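Uncharacterized protein YobA (Bacillus subtilis subsp. subtilis str. 168, PDB 4QY7) is of unknown function, but folds as an OB-type beta structure of the DUF3221 family and is probably made with a signal peptide. Local coordinates at residues G11-V14 and R20-L23; V13-N18 and G40-K45. All coordinates share one frame; numbering follows the deposited sequence.

Contact 1: G11-V14 and R20-L23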
loop_
_atom_site.group_PDB
_atom_site.type_symbol
_atom_site.label_atom_id
_atom_site.label_comp_id
_atom_site.label_asym_id
_atom_site.label_seq_id
_atom_site.Cartn_x
_atom_site.Cartn_y
_atom_site.Cartn_z
ATOM N N GLY A 11 0.946 -5.665 -2.493
ATOM C CA GLY A 11 0.526 -4.699 -3.511
ATOM C C GLY A 11 1.702 -3.986 -4.108
ATOM O O GLY A 11 2.828 -4.161 -3.653
ATOM N N TYR A 12 1.435 -3.224 -5.146
ATOM C CA TYR A 12 2.467 -2.465 -5.853
ATOM C C TYR A 12 2.391 -1.013 -5.481
ATOM O O TYR A 12 1.302 -0.443 -5.557
ATOM C CB TYR A 12 2.304 -2.590 -7.382
ATOM C CG TYR A 12 2.463 -3.999 -7.891
ATOM C CD1 TYR A 12 1.405 -4.906 -7.825
ATOM C CD2 TYR A 12 3.697 -4.469 -8.313
ATOM C CE1 TYR A 12 1.558 -6.227 -8.238
ATOM C CE2 TYR A 12 3.853 -5.785 -8.763
ATOM C CZ TYR A 12 2.780 -6.658 -8.706
ATOM O OH TYR A 12 2.891 -7.972 -9.130
ATOM N N VAL A 13 3.529 -0.381 -5.188
ATOM C CA VAL A 13 3.553 1.039 -4.801
ATOM C C VAL A 13 3.359 1.900 -6.028
ATOM O O VAL A 13 4.218 1.868 -6.882
ATOM C CB VAL A 13 4.876 1.422 -4.096
ATOM C CG1 VAL A 13 4.904 2.908 -3.694
ATOM C CG2 VAL A 13 5.124 0.538 -2.871
ATOM N N VAL A 14 2.274 2.678 -6.108
ATOM C CA VAL A 14 2.017 3.572 -7.260
ATOM C C VAL A 14 2.282 5.026 -6.882
ATOM O O VAL A 14 2.744 5.798 -7.725
ATOM C CB VAL A 14 0.613 3.420 -7.906
ATOM C CG1 VAL A 14 0.544 2.148 -8.738
ATOM C CG2 VAL A 14 -0.518 3.471 -6.885
ATOM N N ARG A 20 2.276 8.486 3.539
ATOM C CA ARG A 20 1.506 7.329 3.090
ATOM C C ARG A 20 1.974 6.824 1.751
ATOM O O ARG A 20 2.589 7.566 0.983
ATOM C CB ARG A 20 0.019 7.727 2.975
ATOM C CG ARG A 20 -0.285 8.778 1.888
ATOM C CD ARG A 20 -0.764 8.154 0.575
ATOM N NE ARG A 20 -0.973 9.139 -0.490
ATOM C CZ ARG A 20 -0.062 9.589 -1.355
ATOM N NH1 ARG A 20 1.198 9.161 -1.296
ATOM N NH2 ARG A 20 -0.399 10.478 -2.280
ATOM N N ALA A 21 1.583 5.603 1.434
ATOM C CA ALA A 21 1.806 5.057 0.109
ATOM C C ALA A 21 0.481 4.516 -0.392
ATOM O O ALA A 21 -0.339 4.059 0.406
ATOM C CB ALA A 21 2.888 3.981 0.102
ATOM N N ILE A 22 0.243 4.593 -1.693
ATOM C CA ILE A 22 -0.946 4.027 -2.319
ATOM C C ILE A 22 -0.509 2.775 -3.022
ATOM O O ILE A 22 0.407 2.843 -3.853
ATOM C CB ILE A 22 -1.597 5.016 -3.308
ATOM C CG1 ILE A 22 -1.956 6.321 -2.538
ATOM C CG2 ILE A 22 -2.825 4.364 -4.035
ATOM C CD1 ILE A 22 -3.072 7.149 -3.047
ATOM N N LEU A 23 -1.125 1.639 -2.668
ATOM C CA LEU A 23 -0.800 0.354 -3.269
ATOM C C LEU A 23 -1.904 -0.127 -4.160
ATOM O O LEU A 23 -3.075 -0.042 -3.781
ATOM C CB LEU A 23 -0.587 -0.718 -2.197
ATOM C CG LEU A 23 0.319 -0.388 -1.051
ATOM C CD1 LEU A 23 0.506 -1.619 -0.163
ATOM C CD2 LEU A 23 1.653 0.137 -1.535
#
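Ile22 O accepts the backbone N-H of Val14 at 2.9 Å (Val14 N to Ile22 O), and the N-H...O angle of 172° identifies a straight, well-formed bond. It joins the two strands of a beta hairpin, 7-16 and 20-24, within an OB-fold. The short axes of 11-14 and 20-23 approach to 4.9 Å but make an angle of 122°, consistent with strong coiling of the hairpin, to which the beta bulge at Val14 and Leu15 may contribute. Next to the bond, Val13 and Leu23 form an antiparallel non-hydrogen-bonded pair, their CA atoms 4.7 Å apart. Leu23 CA also sets a C-H against Tyr12 O at 3.2 Å, in line with the close spacing there. On the face bearing Val13 and Leu23, Val13 keeps CG1 anti to its backbone N (chi1 180°); CG2 consequently lies beside that N and packs against Leu23 CD2 at 3.7 Å. Ile70 of strand 69-74 touches both residues, so this apolar pair lies in a buried layer shared with a third strand. Val14 and Ile22 meet through their CG2 methyls at 3.8 Å, although Val14 is modelled in two conformers and this methyl contact describes one of them. At Gly11, where no side chain intervenes, CA itself rests 4.3 Å from Leu23 CB.

Contact 2: V13-N18 and G40-K45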
loop_
_atom_site.group_PDB
_atom_site.type_symbol
_atom_site.label_atom_id
_atom_site.label_comp_id
_atom_site.label_asym_id
_atom_site.label_seq_id
_atom_site.Cartn_x
_atom_site.Cartn_y
_atom_site.Cartn_z
ATOM N N VAL A 13 3.529 -0.381 -5.188
ATOM C CA VAL A 13 3.553 1.039 -4.801
ATOM C C VAL A 13 3.359 1.900 -6.028
ATOM O O VAL A 13 4.218 1.868 -6.882
ATOM C CB VAL A 13 4.876 1.422 -4.096
ATOM C CG1 VAL A 13 4.904 2.908 -3.694
ATOM C CG2 VAL A 13 5.124 0.538 -2.871
ATOM N N VAL A 14 2.274 2.678 -6.108
ATOM C CA VAL A 14 2.017 3.572 -7.260
ATOM C C VAL A 14 2.282 5.026 -6.882
ATOM O O VAL A 14 2.744 5.798 -7.725
ATOM C CB VAL A 14 0.613 3.420 -7.906
ATOM C CG1 VAL A 14 0.544 2.148 -8.738
ATOM C CG2 VAL A 14 -0.518 3.471 -6.885
ATOM N N LEU A 15 2.009 5.410 -5.629
ATOM C CA LEU A 15 2.294 6.755 -5.117
ATOM C C LEU A 15 2.904 6.631 -3.738
ATOM O O LEU A 15 2.514 5.754 -2.973
ATOM C CB LEU A 15 1.024 7.606 -5.042
ATOM C CG LEU A 15 0.322 7.915 -6.362
ATOM C CD1 LEU A 15 -1.135 8.299 -6.121
ATOM C CD2 LEU A 15 1.055 9.032 -7.123
ATOM N N LYS A 16 3.872 7.482 -3.408
ATOM C CA LYS A 16 4.506 7.425 -2.090
ATOM C C LYS A 16 4.931 8.816 -1.720
ATOM O O LYS A 16 5.574 9.486 -2.531
ATOM C CB LYS A 16 5.729 6.477 -2.092
ATOM C CG LYS A 16 6.302 6.214 -0.669
ATOM C CD LYS A 16 7.505 7.120 -0.355
ATOM C CE LYS A 16 8.025 6.933 1.044
ATOM N NZ LYS A 16 9.328 7.647 1.242
ATOM N N ASP A 17 4.531 9.272 -0.541
ATOM C CA ASP A 17 4.978 10.549 0.005
ATOM C C ASP A 17 5.459 10.237 1.407
ATOM O O ASP A 17 5.510 9.063 1.775
ATOM C CB ASP A 17 3.891 11.626 -0.103
ATOM C CG ASP A 17 2.646 11.461 0.741
ATOM O OD1 ASP A 17 2.733 10.839 1.830
ATOM O OD2 ASP A 17 1.605 12.048 0.375
ATOM N N ASN A 18 5.829 11.252 2.190
ATOM C CA ASN A 18 6.388 10.972 3.511
ATOM C C ASN A 18 5.388 10.343 4.472
ATOM O O ASN A 18 5.824 9.633 5.372
ATOM C CB ASN A 18 6.957 12.234 4.150
ATOM C CG ASN A 18 8.107 12.813 3.365
ATOM O OD1 ASN A 18 9.092 12.132 3.053
ATOM N ND2 ASN A 18 7.977 14.048 2.950
ATOM N N GLY A 40 -6.765 10.676 -8.286
ATOM C CA GLY A 40 -8.165 10.557 -8.688
ATOM C C GLY A 40 -8.378 9.540 -9.790
ATOM O O GLY A 40 -9.332 8.760 -9.759
ATOM N N GLN A 41 -7.480 9.533 -10.778
ATOM C CA GLN A 41 -7.571 8.588 -11.891
ATOM C C GLN A 41 -7.293 7.171 -11.436
ATOM O O GLN A 41 -7.919 6.233 -11.954
ATOM C CB GLN A 41 -6.587 8.967 -12.986
ATOM C CG GLN A 41 -7.040 10.178 -13.803
ATOM C CD GLN A 41 -5.986 10.616 -14.781
ATOM O OE1 GLN A 41 -4.808 10.777 -14.431
ATOM N NE2 GLN A 41 -6.376 10.826 -16.041
ATOM N N LEU A 42 -6.318 6.998 -10.508
ATOM C CA LEU A 42 -6.042 5.673 -9.944
ATOM C C LEU A 42 -7.246 5.174 -9.180
ATOM O O LEU A 42 -7.567 3.990 -9.304
ATOM C CB LEU A 42 -4.846 5.692 -8.979
ATOM C CG LEU A 42 -3.484 5.884 -9.603
ATOM C CD1 LEU A 42 -2.491 6.265 -8.556
ATOM C CD2 LEU A 42 -3.009 4.619 -10.350
HETATM N N MSE A 43 -7.912 6.084 -8.390
HETATM C CA MSE A 43 -9.108 5.711 -7.616
HETATM C C MSE A 43 -10.192 5.164 -8.546
HETATM O O MSE A 43 -10.864 4.191 -8.196
HETATM C CB MSE A 43 -9.647 6.903 -6.797
HETATM C CG MSE A 43 -8.688 7.389 -5.710
HETATM SE SE MSE A 43 -8.459 6.136 -4.281
HETATM C CE MSE A 43 -6.675 6.521 -3.769
ATOM N N ASN A 44 -10.337 5.754 -9.740
ATOM C CA ASN A 44 -11.328 5.303 -10.729
ATOM C C ASN A 44 -10.915 3.982 -11.392
ATOM O O ASN A 44 -11.690 3.026 -11.395
ATOM C CB ASN A 44 -11.512 6.371 -11.796
ATOM C CG ASN A 44 -12.538 6.003 -12.830
ATOM O OD1 ASN A 44 -13.710 5.800 -12.501
ATOM N ND2 ASN A 44 -12.116 5.872 -14.090
ATOM N N LYS A 45 -9.694 3.910 -11.923
ATOM C CA LYS A 45 -9.231 2.722 -12.636
ATOM C C LYS A 45 -9.095 1.477 -11.753
ATOM O O LYS A 45 -9.437 0.386 -12.201
ATOM C CB LYS A 45 -7.871 3.022 -13.282
ATOM C CG LYS A 45 -7.300 1.870 -14.083
ATOM C CD LYS A 45 -6.226 2.315 -15.055
ATOM C CE LYS A 45 -5.707 1.119 -15.820
ATOM N NZ LYS A 45 -4.775 1.512 -16.901
#
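Leu15 and Leu42 both hold CG anti to the carbonyl carbon and beside the backbone N (chi1 -63° and -71°), and in Leu42 a chi2 of 164° extends CD1 as the leading methyl of the branch. Both of the closest carbon contacts to the strand run through that methyl. It meets Leu15 CD1 tip to tip, Leu42 CD1 to Leu15 CD1 measuring 3.5 Å, and reaches Val14 CG2 at 3.8 Å from Leu42 CD1. The first separation is tighter than usual for two methyls, but Leu15 and Val14 are each modelled in two conformers, so the closeness is doubtful as evidence of strain. Successive strand residues can both point at the helix because Val14 and Leu15 together face Ile22, which defines a classic beta bulge. No hydrogen bond joins the segments. The backbones stay well apart, the nearest CA atoms being those of Val14 and Leu42 at 8.8 Å, and the contact is purely apolar. Helix 39-45 thus lies against the bulged end of strand 7-16, with Met43, a selenomethionine, touching Ile22 on the adjacent strand 20-24 in the conformer described, while Pro30 and Tyr35 pack on Val14 from the loop connecting that strand to the helix.

Overall arrangement
Contacts 1 and 2 have centres about 7 Å apart and overlap at Val13 and Val14 on strand 7-16, although only Val14 touches its partner in both. Along the chain that strand comes first, then strand 20-24, its partner in contact 1, and then helix 39-45, its partner in contact 2. They also meet directly: a probable hydrogen bond of 2.9 Å runs between Ile22 N and Leu15 O. Contact 1, about 4 Å from the centre of the chain, builds the hairpin in the sheet; contact 2, about 9 Å out, attaches the helix beside it. The bulged end of strand 7-16 therefore takes part in both the hairpin and the helix packing, alongside Ile22 of strand 20-24.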